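Local atomic coordinates of hypothetical protein (Neisseria meningitidis Z2491, PDB entry 2F46), a protein that is a putative phosphatase, probably removing phosphate groups by hydrolysis with a fold resembling that of eukaryotic cysteine-dependent phosphatases. Residues A[114-119]-A[135-140]; A[23-28]-A[41-46]; A[79-84]-A[88-93]; A[33-38]-A[69-74]. All coordinates share one frame; numbering follows the deposited sequence.

Interaction 1: A[114-119]-A[135-140]; sequences RCSLLW and RRAQAA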
loop_
_atom_site.group_PDB
_atom_site.type_symbol
_atom_site.label_atom_id
_atom_site.label_comp_id
_atom_site.label_asym_id
_atom_site.label_seq_id
_atom_site.Cartn_x
_atom_site.Cartn_y
_atom_site.Cartn_z
ATOM N N ARG A 114 5.382 -3.683 -1.015
ATOM C CA ARG A 114 5.963 -2.377 -0.639
ATOM C C ARG A 114 5.076 -1.602 0.306
ATOM O O ARG A 114 5.599 -0.989 1.270
ATOM C CB ARG A 114 6.288 -1.557 -1.877
ATOM C CG ARG A 114 7.498 -2.088 -2.620
ATOM C CD ARG A 114 7.603 -1.499 -4.048
ATOM N NE ARG A 114 6.978 -2.396 -5.009
ATOM C CZ ARG A 114 7.224 -2.349 -6.311
ATOM N NH1 ARG A 114 8.011 -1.426 -6.818
ATOM N NH2 ARG A 114 6.687 -3.268 -7.101
ATOM N N CYS A 115 3.760 -1.634 0.078
ATOM C CA CYS A 115 2.790 -0.988 0.961
ATOM C C CYS A 115 2.924 -1.560 2.382
ATOM O O CYS A 115 3.028 -0.844 3.393
ATOM C CB CYS A 115 1.371 -1.154 0.420
ATOM S SG CYS A 115 1.220 -0.890 -1.399
ATOM N N SER A 116 2.974 -2.893 2.421
ATOM C CA SER A 116 3.023 -3.586 3.694
ATOM C C SER A 116 4.323 -3.281 4.428
ATOM O O SER A 116 4.361 -3.183 5.660
ATOM C CB SER A 116 2.815 -5.082 3.485
ATOM O OG SER A 116 1.575 -5.360 2.868
ATOM N N LEU A 117 5.411 -3.116 3.692
ATOM C CA LEU A 117 6.676 -2.726 4.318
ATOM C C LEU A 117 6.665 -1.283 4.818
ATOM O O LEU A 117 7.191 -0.981 5.910
ATOM C CB LEU A 117 7.820 -2.897 3.355
ATOM C CG LEU A 117 8.290 -4.307 3.113
ATOM C CD1 LEU A 117 9.271 -4.345 1.994
ATOM C CD2 LEU A 117 8.951 -4.879 4.336
ATOM N N LEU A 118 6.126 -0.360 4.048
ATOM C CA LEU A 118 6.057 1.018 4.505
ATOM C C LEU A 118 5.252 1.099 5.808
ATOM O O LEU A 118 5.656 1.801 6.757
ATOM C CB LEU A 118 5.461 1.913 3.416
ATOM C CG LEU A 118 6.383 2.087 2.200
ATOM C CD1 LEU A 118 5.585 2.657 1.049
ATOM C CD2 LEU A 118 7.581 2.991 2.514
ATOM N N TRP A 119 4.122 0.393 5.852
ATOM C CA TRP A 119 3.283 0.267 7.055
ATOM C C TRP A 119 4.088 -0.390 8.153
ATOM O O TRP A 119 4.209 0.126 9.278
ATOM C CB TRP A 119 2.036 -0.550 6.737
ATOM C CG TRP A 119 1.172 -0.853 7.871
ATOM C CD1 TRP A 119 0.162 -0.079 8.350
ATOM C CD2 TRP A 119 1.186 -2.036 8.644
ATOM N NE1 TRP A 119 -0.417 -0.700 9.442
ATOM C CE2 TRP A 119 0.194 -1.907 9.635
ATOM C CE3 TRP A 119 1.977 -3.193 8.616
ATOM C CZ2 TRP A 119 -0.060 -2.895 10.565
ATOM C CZ3 TRP A 119 1.710 -4.190 9.539
ATOM C CH2 TRP A 119 0.731 -4.015 10.519
ATOM N N ARG A 135 2.513 -11.246 10.950
ATOM C CA ARG A 135 1.216 -11.891 11.021
ATOM C C ARG A 135 0.136 -10.986 10.421
ATOM O O ARG A 135 -0.666 -11.424 9.651
ATOM C CB ARG A 135 0.871 -12.245 12.467
ATOM C CG ARG A 135 -0.537 -12.829 12.618
ATOM C CD ARG A 135 -1.015 -12.896 14.086
ATOM N NE ARG A 135 -1.554 -11.613 14.588
ATOM C CZ ARG A 135 -2.723 -11.071 14.227
ATOM N NH1 ARG A 135 -3.521 -11.673 13.353
ATOM N NH2 ARG A 135 -3.111 -9.916 14.761
ATOM N N ARG A 136 0.172 -9.702 10.759
ATOM C CA ARG A 136 -0.840 -8.752 10.238
ATOM C C ARG A 136 -0.753 -8.566 8.716
ATOM O O ARG A 136 -1.751 -8.569 8.028
ATOM C CB ARG A 136 -0.750 -7.428 10.976
ATOM C CG ARG A 136 -1.408 -7.537 12.356
ATOM C CD ARG A 136 -1.257 -6.289 13.034
ATOM N NE ARG A 136 -1.931 -6.267 14.341
ATOM C CZ ARG A 136 -3.185 -5.873 14.543
ATOM N NH1 ARG A 136 -3.972 -5.522 13.533
ATOM N NH2 ARG A 136 -3.657 -5.904 15.779
ATOM N N ALA A 137 0.476 -8.476 8.187
ATOM C CA ALA A 137 0.604 -8.352 6.738
ATOM C C ALA A 137 0.127 -9.609 6.039
ATOM O O ALA A 137 -0.449 -9.600 4.978
ATOM C CB ALA A 137 2.063 -8.023 6.360
ATOM N N GLN A 138 0.410 -10.753 6.660
ATOM C CA GLN A 138 -0.021 -12.028 6.081
ATOM C C GLN A 138 -1.545 -12.146 6.032
ATOM O O GLN A 138 -2.096 -12.676 5.093
ATOM C CB GLN A 138 0.617 -13.226 6.830
ATOM C CG GLN A 138 0.364 -14.590 6.218
ATOM C CD GLN A 138 0.890 -14.686 4.820
ATOM O OE1 GLN A 138 0.155 -14.535 3.843
ATOM N NE2 GLN A 138 2.198 -14.907 4.714
ATOM N N ALA A 139 -2.176 -11.541 7.048
ATOM C CA ALA A 139 -3.639 -11.452 7.103
ATOM C C ALA A 139 -4.197 -10.558 5.993
ATOM O O ALA A 139 -5.373 -10.690 5.608
ATOM C CB ALA A 139 -4.102 -11.010 8.493
ATOM N N ALA A 140 -3.334 -9.703 5.410
ATOM C CA ALA A 140 -3.691 -8.979 4.209
ATOM C C ALA A 140 -3.097 -9.534 2.917
ATOM O O ALA A 140 -3.122 -8.847 1.860
ATOM C CB ALA A 140 -3.313 -7.555 4.350
#

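Interaction 2: A[23-28]-A[41-46]; sequences HLYISP and LGIKTI. Unlike the reference sequence in segment 41-46: Ile46 (reference Val).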
loop_
_atom_site.group_PDB
_atom_site.type_symbol
_atom_site.label_atom_id
_atom_site.label_comp_id
_atom_site.label_asym_id
_atom_site.label_seq_id
_atom_site.Cartn_x
_atom_site.Cartn_y
_atom_site.Cartn_z
ATOM N N HIS A 23 -7.831 1.956 8.695
ATOM C CA HIS A 23 -8.241 2.793 7.570
ATOM C C HIS A 23 -7.493 2.470 6.284
ATOM O O HIS A 23 -7.510 3.264 5.352
ATOM C CB HIS A 23 -8.003 4.253 7.917
ATOM C CG HIS A 23 -8.817 4.723 9.082
ATOM N ND1 HIS A 23 -10.185 4.567 9.124
ATOM C CD2 HIS A 23 -8.468 5.340 10.234
ATOM C CE1 HIS A 23 -10.645 5.059 10.258
ATOM N NE2 HIS A 23 -9.626 5.540 10.947
ATOM N N LEU A 24 -6.881 1.294 6.222
ATOM C CA LEU A 24 -5.928 0.970 5.156
ATOM C C LEU A 24 -6.143 -0.429 4.552
ATOM O O LEU A 24 -6.023 -1.437 5.266
ATOM C CB LEU A 24 -4.530 1.053 5.712
ATOM C CG LEU A 24 -3.397 0.741 4.713
ATOM C CD1 LEU A 24 -3.398 1.744 3.551
ATOM C CD2 LEU A 24 -2.029 0.718 5.373
ATOM N N TYR A 25 -6.478 -0.476 3.285
ATOM C CA TYR A 25 -6.470 -1.701 2.453
ATOM C C TYR A 25 -5.200 -1.706 1.611
ATOM O O TYR A 25 -4.657 -0.632 1.262
ATOM C CB TYR A 25 -7.627 -1.693 1.497
ATOM C CG TYR A 25 -8.997 -1.814 2.125
ATOM C CD1 TYR A 25 -9.619 -0.726 2.684
ATOM C CD2 TYR A 25 -9.641 -3.040 2.181
ATOM C CE1 TYR A 25 -10.876 -0.837 3.272
ATOM C CE2 TYR A 25 -10.904 -3.163 2.765
ATOM C CZ TYR A 25 -11.501 -2.054 3.305
ATOM O OH TYR A 25 -12.755 -2.131 3.879
ATOM N N ILE A 26 -4.700 -2.904 1.317
ATOM C CA ILE A 26 -3.598 -3.050 0.354
ATOM C C ILE A 26 -4.040 -3.991 -0.784
ATOM O O ILE A 26 -5.050 -4.697 -0.692
ATOM C CB ILE A 26 -2.328 -3.552 1.000
ATOM C CG1 ILE A 26 -2.484 -4.975 1.572
ATOM C CG2 ILE A 26 -1.835 -2.548 2.015
ATOM C CD1 ILE A 26 -1.241 -5.569 2.082
ATOM N N SER A 27 -3.321 -3.949 -1.878
ATOM C CA SER A 27 -3.637 -4.783 -3.036
ATOM C C SER A 27 -2.423 -4.938 -3.929
ATOM O O SER A 27 -1.521 -4.063 -3.940
ATOM C CB SER A 27 -4.737 -4.116 -3.839
ATOM O OG SER A 27 -5.025 -4.730 -5.079
ATOM N N PRO A 28 -2.396 -6.002 -4.750
ATOM C CA PRO A 28 -1.549 -6.076 -5.894
ATOM C C PRO A 28 -1.980 -5.101 -6.972
ATOM O O PRO A 28 -2.962 -4.327 -6.818
ATOM C CB PRO A 28 -1.716 -7.522 -6.386
ATOM C CG PRO A 28 -2.921 -7.985 -5.793
ATOM C CD PRO A 28 -3.236 -7.198 -4.605
ATOM N N LEU A 41 -16.257 -0.749 -1.666
ATOM C CA LEU A 41 -15.573 -0.541 -0.426
ATOM C C LEU A 41 -15.554 0.933 -0.009
ATOM O O LEU A 41 -15.196 1.215 1.118
ATOM C CB LEU A 41 -14.121 -1.002 -0.559
ATOM C CG LEU A 41 -13.879 -2.498 -0.615
ATOM C CD1 LEU A 41 -12.417 -2.781 -1.023
ATOM C CD2 LEU A 41 -14.205 -3.128 0.714
ATOM N N GLY A 42 -15.916 1.824 -0.925
ATOM C CA GLY A 42 -15.979 3.245 -0.628
ATOM C C GLY A 42 -14.603 3.870 -0.397
ATOM O O GLY A 42 -14.441 4.807 0.375
ATOM N N ILE A 43 -13.609 3.326 -1.102
ATOM C CA ILE A 43 -12.254 3.867 -1.054
ATOM C C ILE A 43 -12.271 5.352 -1.408
ATOM O O ILE A 43 -12.838 5.718 -2.410
ATOM C CB ILE A 43 -11.306 3.090 -2.015
ATOM C CG1 ILE A 43 -11.226 1.592 -1.679
ATOM C CG2 ILE A 43 -9.904 3.736 -2.024
ATOM C CD1 ILE A 43 -10.863 1.253 -0.334
ATOM N N LYS A 44 -11.639 6.165 -0.588
ATOM C CA LYS A 44 -11.563 7.598 -0.875
ATOM C C LYS A 44 -10.173 8.064 -1.282
ATOM O O LYS A 44 -10.054 9.134 -1.862
ATOM C CB LYS A 44 -12.050 8.370 0.338
ATOM C CG LYS A 44 -13.561 8.220 0.589
ATOM C CD LYS A 44 -14.351 8.800 -0.564
ATOM C CE LYS A 44 -15.827 8.835 -0.348
ATOM N NZ LYS A 44 -16.415 9.229 -1.683
ATOM N N THR A 45 -9.139 7.309 -0.953
ATOM C CA THR A 45 -7.760 7.694 -1.278
ATOM C C THR A 45 -6.994 6.490 -1.795
ATOM O O THR A 45 -7.088 5.398 -1.239
ATOM C CB THR A 45 -7.024 8.206 -0.041
ATOM O OG1 THR A 45 -7.813 9.237 0.566
ATOM C CG2 THR A 45 -5.626 8.724 -0.368
ATOM N N ILE A 46 -6.258 6.697 -2.894
ATOM C CA ILE A 46 -5.401 5.700 -3.529
ATOM C C ILE A 46 -3.966 6.163 -3.400
ATOM O O ILE A 46 -3.647 7.297 -3.778
ATOM C CB ILE A 46 -5.723 5.542 -5.037
ATOM C CG1 ILE A 46 -7.044 4.783 -5.216
ATOM C CG2 ILE A 46 -4.572 4.881 -5.824
ATOM C CD1 ILE A 46 -6.954 3.290 -5.032
HETATM O O HOH W 1 -14.764 -0.261 3.303
#

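Interaction 3: A[79-84]-A[88-93]; sequences QPVTAR and KHDVET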
loop_
_atom_site.group_PDB
_atom_site.type_symbol
_atom_site.label_atom_id
_atom_site.label_comp_id
_atom_site.label_asym_id
_atom_site.label_seq_id
_atom_site.Cartn_x
_atom_site.Cartn_y
_atom_site.Cartn_z
ATOM N N GLN A 79 3.578 7.444 -4.910
ATOM C CA GLN A 79 4.692 7.423 -3.989
ATOM C C GLN A 79 5.527 6.212 -4.352
ATOM O O GLN A 79 5.610 5.218 -3.616
ATOM C CB GLN A 79 4.221 7.393 -2.529
ATOM C CG GLN A 79 5.434 7.486 -1.575
ATOM C CD GLN A 79 5.287 6.871 -0.200
ATOM O OE1 GLN A 79 4.216 6.337 0.176
ATOM N NE2 GLN A 79 6.382 6.918 0.564
ATOM N N PRO A 80 6.183 6.253 -5.509
ATOM C CA PRO A 80 6.898 5.092 -5.970
ATOM C C PRO A 80 8.137 4.777 -5.094
ATOM O O PRO A 80 8.880 5.679 -4.687
ATOM C CB PRO A 80 7.295 5.481 -7.394
ATOM C CG PRO A 80 7.437 6.918 -7.309
ATOM C CD PRO A 80 6.362 7.396 -6.424
ATOM N N VAL A 81 8.304 3.492 -4.789
ATOM C CA VAL A 81 9.502 2.972 -4.146
ATOM C C VAL A 81 9.858 1.619 -4.738
ATOM O O VAL A 81 9.057 0.982 -5.439
ATOM C CB VAL A 81 9.318 2.826 -2.624
ATOM C CG1 VAL A 81 8.859 4.157 -1.984
ATOM C CG2 VAL A 81 8.312 1.715 -2.301
ATOM N N THR A 82 11.052 1.131 -4.436
ATOM C CA THR A 82 11.361 -0.281 -4.558
ATOM C C THR A 82 11.610 -0.861 -3.164
ATOM O O THR A 82 12.041 -0.143 -2.243
ATOM C CB THR A 82 12.561 -0.560 -5.480
ATOM O OG1 THR A 82 13.718 -0.043 -4.850
ATOM C CG2 THR A 82 12.356 0.096 -6.843
ATOM N N ALA A 83 11.250 -2.127 -2.962
ATOM C CA ALA A 83 11.386 -2.715 -1.630
ATOM C C ALA A 83 12.802 -2.570 -1.110
ATOM O O ALA A 83 13.039 -2.239 0.069
ATOM C CB ALA A 83 10.931 -4.152 -1.627
ATOM N N ARG A 84 13.751 -2.790 -2.007
ATOM C CA ARG A 84 15.176 -2.665 -1.721
ATOM C C ARG A 84 15.545 -1.271 -1.195
ATOM O O ARG A 84 16.326 -1.170 -0.230
ATOM C CB ARG A 84 15.974 -2.965 -3.005
ATOM C CG ARG A 84 17.430 -2.454 -2.982
ATOM C CD ARG A 84 18.261 -2.892 -4.204
ATOM N NE ARG A 84 19.701 -2.903 -3.896
ATOM C CZ ARG A 84 20.294 -3.822 -3.140
ATOM N NH1 ARG A 84 19.582 -4.803 -2.602
ATOM N NH2 ARG A 84 21.603 -3.753 -2.909
ATOM N N LYS A 88 13.889 5.646 5.560
ATOM C CA LYS A 88 13.102 6.350 6.561
ATOM C C LYS A 88 12.195 7.429 5.969
ATOM O O LYS A 88 11.021 7.485 6.401
ATOM C CB LYS A 88 14.025 6.969 7.616
ATOM N N HIS A 89 12.711 8.215 5.024
ATOM C CA HIS A 89 11.924 9.285 4.364
ATOM C C HIS A 89 10.647 8.692 3.735
ATOM O O HIS A 89 9.564 9.250 3.882
ATOM C CB HIS A 89 12.753 10.180 3.394
ATOM C CG HIS A 89 13.111 9.599 2.056
ATOM N ND1 HIS A 89 14.322 8.988 1.831
ATOM C CD2 HIS A 89 12.528 9.709 0.840
ATOM C CE1 HIS A 89 14.421 8.647 0.562
ATOM N NE2 HIS A 89 13.347 9.077 -0.068
ATOM N N ASP A 90 10.779 7.530 3.116
ATOM C CA ASP A 90 9.607 6.851 2.508
ATOM C C ASP A 90 8.574 6.418 3.540
ATOM O O ASP A 90 7.357 6.593 3.354
ATOM C CB ASP A 90 10.091 5.660 1.681
ATOM C CG ASP A 90 11.123 6.047 0.651
ATOM O OD1 ASP A 90 10.848 6.910 -0.209
ATOM O OD2 ASP A 90 12.220 5.472 0.712
ATOM N N VAL A 91 9.034 5.820 4.626
ATOM C CA VAL A 91 8.159 5.344 5.656
ATOM C C VAL A 91 7.322 6.485 6.262
ATOM O O VAL A 91 6.107 6.387 6.443
ATOM C CB VAL A 91 8.988 4.647 6.786
ATOM C CG1 VAL A 91 8.123 4.273 7.957
ATOM C CG2 VAL A 91 9.683 3.383 6.163
ATOM N N GLU A 92 7.981 7.576 6.618
ATOM C CA GLU A 92 7.224 8.682 7.214
ATOM C C GLU A 92 6.366 9.415 6.161
ATOM O O GLU A 92 5.292 9.882 6.501
ATOM C CB GLU A 92 8.151 9.608 7.992
ATOM C CG GLU A 92 8.806 8.928 9.160
ATOM C CD GLU A 92 7.816 8.418 10.160
ATOM O OE1 GLU A 92 7.028 9.222 10.656
ATOM O OE2 GLU A 92 7.796 7.225 10.452
ATOM N N THR A 93 6.784 9.477 4.898
ATOM C CA THR A 93 5.890 10.016 3.862
ATOM C C THR A 93 4.593 9.184 3.731
ATOM O O THR A 93 3.500 9.734 3.670
ATOM C CB THR A 93 6.577 10.128 2.528
ATOM O OG1 THR A 93 7.554 11.197 2.566
ATOM C CG2 THR A 93 5.605 10.412 1.396
HETATM O O HOH W 2 8.678 8.291 -0.764
#

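Interaction 4: A[33-38]-A[69-74]; sequences ADAEQI and EQAGVT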
loop_
_atom_site.group_PDB
_atom_site.type_symbol
_atom_site.label_atom_id
_atom_site.label_comp_id
_atom_site.label_asym_id
_atom_site.label_seq_id
_atom_site.Cartn_x
_atom_site.Cartn_y
_atom_site.Cartn_z
ATOM N N ALA A 33 -10.680 -3.224 -14.162
ATOM C CA ALA A 33 -11.665 -4.129 -13.640
ATOM C C ALA A 33 -11.874 -4.016 -12.142
ATOM O O ALA A 33 -12.868 -4.506 -11.644
ATOM C CB ALA A 33 -11.302 -5.556 -14.001
ATOM N N ASP A 34 -10.937 -3.376 -11.419
ATOM C CA ASP A 34 -11.074 -3.217 -9.970
ATOM C C ASP A 34 -11.995 -2.092 -9.526
ATOM O O ASP A 34 -12.287 -1.992 -8.332
ATOM C CB ASP A 34 -9.689 -3.001 -9.324
ATOM C CG ASP A 34 -8.864 -4.242 -9.347
ATOM O OD1 ASP A 34 -9.341 -5.310 -8.892
ATOM O OD2 ASP A 34 -7.718 -4.178 -9.824
ATOM N N ALA A 35 -12.458 -1.267 -10.464
ATOM C CA ALA A 35 -13.315 -0.130 -10.138
ATOM C C ALA A 35 -14.553 -0.512 -9.335
ATOM O O ALA A 35 -14.890 0.156 -8.355
ATOM C CB ALA A 35 -13.718 0.599 -11.381
ATOM N N GLU A 36 -15.249 -1.576 -9.747
ATOM C CA GLU A 36 -16.462 -1.994 -9.036
ATOM C C GLU A 36 -16.212 -2.265 -7.571
ATOM O O GLU A 36 -16.941 -1.781 -6.715
ATOM C CB GLU A 36 -17.079 -3.250 -9.661
ATOM C CG GLU A 36 -18.275 -2.976 -10.559
ATOM N N GLN A 37 -15.194 -3.065 -7.264
ATOM C CA GLN A 37 -14.960 -3.423 -5.893
ATOM C C GLN A 37 -14.494 -2.209 -5.083
ATOM O O GLN A 37 -14.822 -2.070 -3.909
ATOM C CB GLN A 37 -13.952 -4.568 -5.780
ATOM C CG GLN A 37 -13.718 -4.985 -4.333
ATOM C CD GLN A 37 -12.647 -6.053 -4.141
ATOM O OE1 GLN A 37 -11.889 -6.386 -5.072
ATOM N NE2 GLN A 37 -12.578 -6.575 -2.933
ATOM N N ILE A 38 -13.688 -1.365 -5.729
ATOM C CA ILE A 38 -13.183 -0.164 -5.076
ATOM C C ILE A 38 -14.340 0.750 -4.675
ATOM O O ILE A 38 -14.350 1.265 -3.557
ATOM C CB ILE A 38 -12.142 0.512 -5.980
ATOM C CG1 ILE A 38 -10.840 -0.285 -5.854
ATOM C CG2 ILE A 38 -11.869 1.947 -5.590
ATOM C CD1 ILE A 38 -9.744 0.067 -6.849
ATOM N N GLU A 69 -11.244 7.712 -10.599
ATOM C CA GLU A 69 -11.968 8.937 -10.266
ATOM C C GLU A 69 -13.471 8.751 -10.518
ATOM O O GLU A 69 -14.289 9.447 -9.939
ATOM C CB GLU A 69 -11.473 10.110 -11.106
ATOM C CG GLU A 69 -10.178 10.708 -10.611
ATOM C CD GLU A 69 -9.597 11.715 -11.579
ATOM O OE1 GLU A 69 -9.912 11.633 -12.788
ATOM O OE2 GLU A 69 -8.825 12.585 -11.129
ATOM N N GLN A 70 -13.810 7.809 -11.387
ATOM C CA GLN A 70 -15.193 7.467 -11.654
ATOM C C GLN A 70 -15.737 6.469 -10.645
ATOM O O GLN A 70 -16.904 6.069 -10.736
ATOM C CB GLN A 70 -15.303 6.902 -13.069
ATOM C CG GLN A 70 -14.833 7.871 -14.158
ATOM C CD GLN A 70 -15.462 9.260 -14.020
ATOM O OE1 GLN A 70 -16.671 9.390 -13.761
ATOM N NE2 GLN A 70 -14.642 10.304 -14.181
ATOM N N ALA A 71 -14.899 6.082 -9.680
ATOM C CA ALA A 71 -15.232 5.060 -8.675
ATOM C C ALA A 71 -15.318 5.634 -7.259
ATOM O O ALA A 71 -15.306 4.877 -6.276
ATOM C CB ALA A 71 -14.190 3.938 -8.721
ATOM N N GLY A 72 -15.383 6.965 -7.152
ATOM C CA GLY A 72 -15.629 7.646 -5.907
ATOM C C GLY A 72 -14.374 8.034 -5.147
ATOM O O GLY A 72 -14.446 8.590 -4.066
ATOM N N VAL A 73 -13.209 7.729 -5.719
ATOM C CA VAL A 73 -11.941 8.008 -5.069
ATOM C C VAL A 73 -11.617 9.474 -5.313
ATOM O O VAL A 73 -11.700 9.908 -6.464
ATOM C CB VAL A 73 -10.832 7.123 -5.659
ATOM C CG1 VAL A 73 -9.520 7.406 -4.959
ATOM C CG2 VAL A 73 -11.149 5.663 -5.547
ATOM N N THR A 74 -11.247 10.200 -4.268
ATOM C CA THR A 74 -11.046 11.651 -4.341
ATOM C C THR A 74 -9.604 12.086 -4.151
ATOM O O THR A 74 -9.233 13.169 -4.589
ATOM C CB THR A 74 -11.903 12.414 -3.325
ATOM O OG1 THR A 74 -11.615 11.973 -1.976
ATOM C CG2 THR A 74 -13.362 12.222 -3.636
#

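Interaction 1: A[114-119]-A[135-140]
Arg136 and Trp119 form the larger part of this contact, and the arginine meets the indole with its aliphatic base. Its CB approaches Trp119 CH2 to 3.7 Å, at the outer corner of the six-membered ring. CG, turned beside the backbone N and anti to the carbonyl carbon (chi1 -77°), leads the chain across the indole at about a right angle. CD comes back to the same corner, 3.9 Å from Trp119 CH2. From there the extended chain carries NE away from the ring to a salt bridge with Glu132, one turn earlier in its own helix. The guanidinium plane stands 48° from the indole plane, so the two are not stacked. Helices 113-125 and 130-139 are thus brought together as neighbours on one face of the central beta-sheet, the first of them following the loop after strand 105-108 where cysteine-dependent phosphatases usually carry their phosphate-binding loop. Trp119 reaches the arginine because its CG lies anti to the backbone N (chi1 175°). Ser116 O sits in the plane of the indole at its edge, while NE1 is bonded to Asp21 and Arg123 makes a cation-pi contact with the ring. One turn back, where the backbones run closest, Ser116 CB and Ala137 CB oppose each other at 4.2 Å. These small side chains let Ser116 CA and Ala137 CA come within 6.2 Å.

Interaction 2: A[23-28]-A[41-46]
Tyr25 makes the whole contact from the side of strand 24-27, and its apolar part is shared between Leu41 and Ile43. Leu41 spreads both methyls along the outer end of the phenol: CD1 lies over one face, offset toward the rim and 4.1 Å from Tyr25 CE2, while CD2 reaches Tyr25 OH at 3.6 Å. Ile43 touches further in, near the root of the ring, with its CD1 3.8 Å from Tyr25 CD1. The ring's position beside the backbone N (chi1 -67°) sends it out from the strand so that both aliphatic chains meet it from the same side. Strand 24-27, helix 35-41 and strand 45-48 make a beta-alpha-beta crossover in which the parallel strand 105-108 lies between the other two; this explains why Tyr25 CA and Ile43 CA, the nearest pair, are still 8.8 Å apart. Leu41 and Ile43 flank Gly42, whose positive phi (69°) closes the helix in a Schellman motif before the chain turns toward its strand. The polar link is through solvent: a water 2.8 Å from Tyr25 OH donates to Leu41 O over 2.7 Å, tying the phenol to a carbonyl at the end of the helix.

Interaction 3: A[79-84]-A[88-93]
The flat amide of Gln79 lies against helix 88-99 with Thr93 CG2 over one of its faces and Asp90 O close to its plane. The methyl is nearest the nitrogen, 3.7 Å from Gln79 NE2. At the edge, Gln79 NE2 donates to Asp90 O over 3.0 Å; the acceptor is only 9° out of the amide plane, but the bond is bent, with an N-H...O angle of 142°. The same nitrogen gives a second hydrogen bond to a water, which in turn donates to Asp90 OD1 over 2.6 Å. Gln79 therefore grips one residue twice, directly at the backbone and through solvent at the carboxylate. CG anti to the backbone N (chi1 -175°), followed by an extended chain, gives the amide this reach. On the helix itself, Asp90 OD2 lies above one face of the His89 imidazole, offset toward its rim, and accepts a hydrogen bond from Gln87 N, just before the helix, which probably helps to fix the carboxylate. The other carboxylate oxygen also has an apolar neighbour: Val81 CG1 is 3.8 Å from Asp90 OD1, the two side chains running past each other in opposite directions. Leu118 of helix 113-125 packs on both Gln79 and Asp90, and Phe94 and Leu97 of helix 88-99 meet Gln79 as well. On the sheet side, Gln79 and Val81 make backbone hydrogen bonds to Cys48 and Asn49, prolonging the pairing of edge strand 75-78 with strand 45-48.

Interaction 4: A[33-38]-A[69-74]
Ile38 and Val73 meet through one methyl each, their side chains set at a slant to one another, with Ile38 CG2 3.8 Å from Val73 CG2. The isoleucine turns this branch outward because CG2 lies anti to the backbone N, with CG1 beside it (chi1 -77°). In Val73 the arrangement is reversed: CG1 is the branch anti to the backbone N (chi1 -179°), and CG2 is left pointing at the helix. Ala71 CB looks directly toward the other segment and settles beside the helix backbone, 3.9 Å from Ala35 O and 4.4 Å from Ile38 CG2. Ala35 CB, by contrast, points along the side of the interface and brushes Ala71 CB at 4.3 Å. With alanines at this point, Ala35 CA and Ala71 CA approach to 5.7 Å. In the alpha/beta fold, the contact sets helix 35-41, which leads into strand 45-48, against the turn that carries the chain from helix 61-68 into edge strand 75-78. Leu68, at the end of helix 61-68, completes the apolar patch by touching both Ala35 and Ile38, and Leu30 and Ile43 also pack on Ile38. Gly72, with phi of 92°, bends the chain between Ala71 and Val73, both of which face the helix. Its own carbonyl accepts a hydrogen bond from Lys44 NZ.

From the N terminus, interaction 2 opens at strand 24-27 and closes over helix 35-41 at the entry to strand 45-48. Interaction 4 begins within that loop, at 33-38, and ends beyond it at 69-74, so the two cross; they also touch, Lys44 pairing with Thr74 where the strands start. Interaction 3 then closes a short turn between strand 75-78 and helix 88-99, and interaction 1 follows in series, joining helices 113-125 and 130-139. Arg114, bonded to Val81 O, links interactions 1 and 3, while Leu24 packing on Trp119 connects strand 24-27 with interaction 1. Interactions 3 and 4 lie about 25 Å apart between centres.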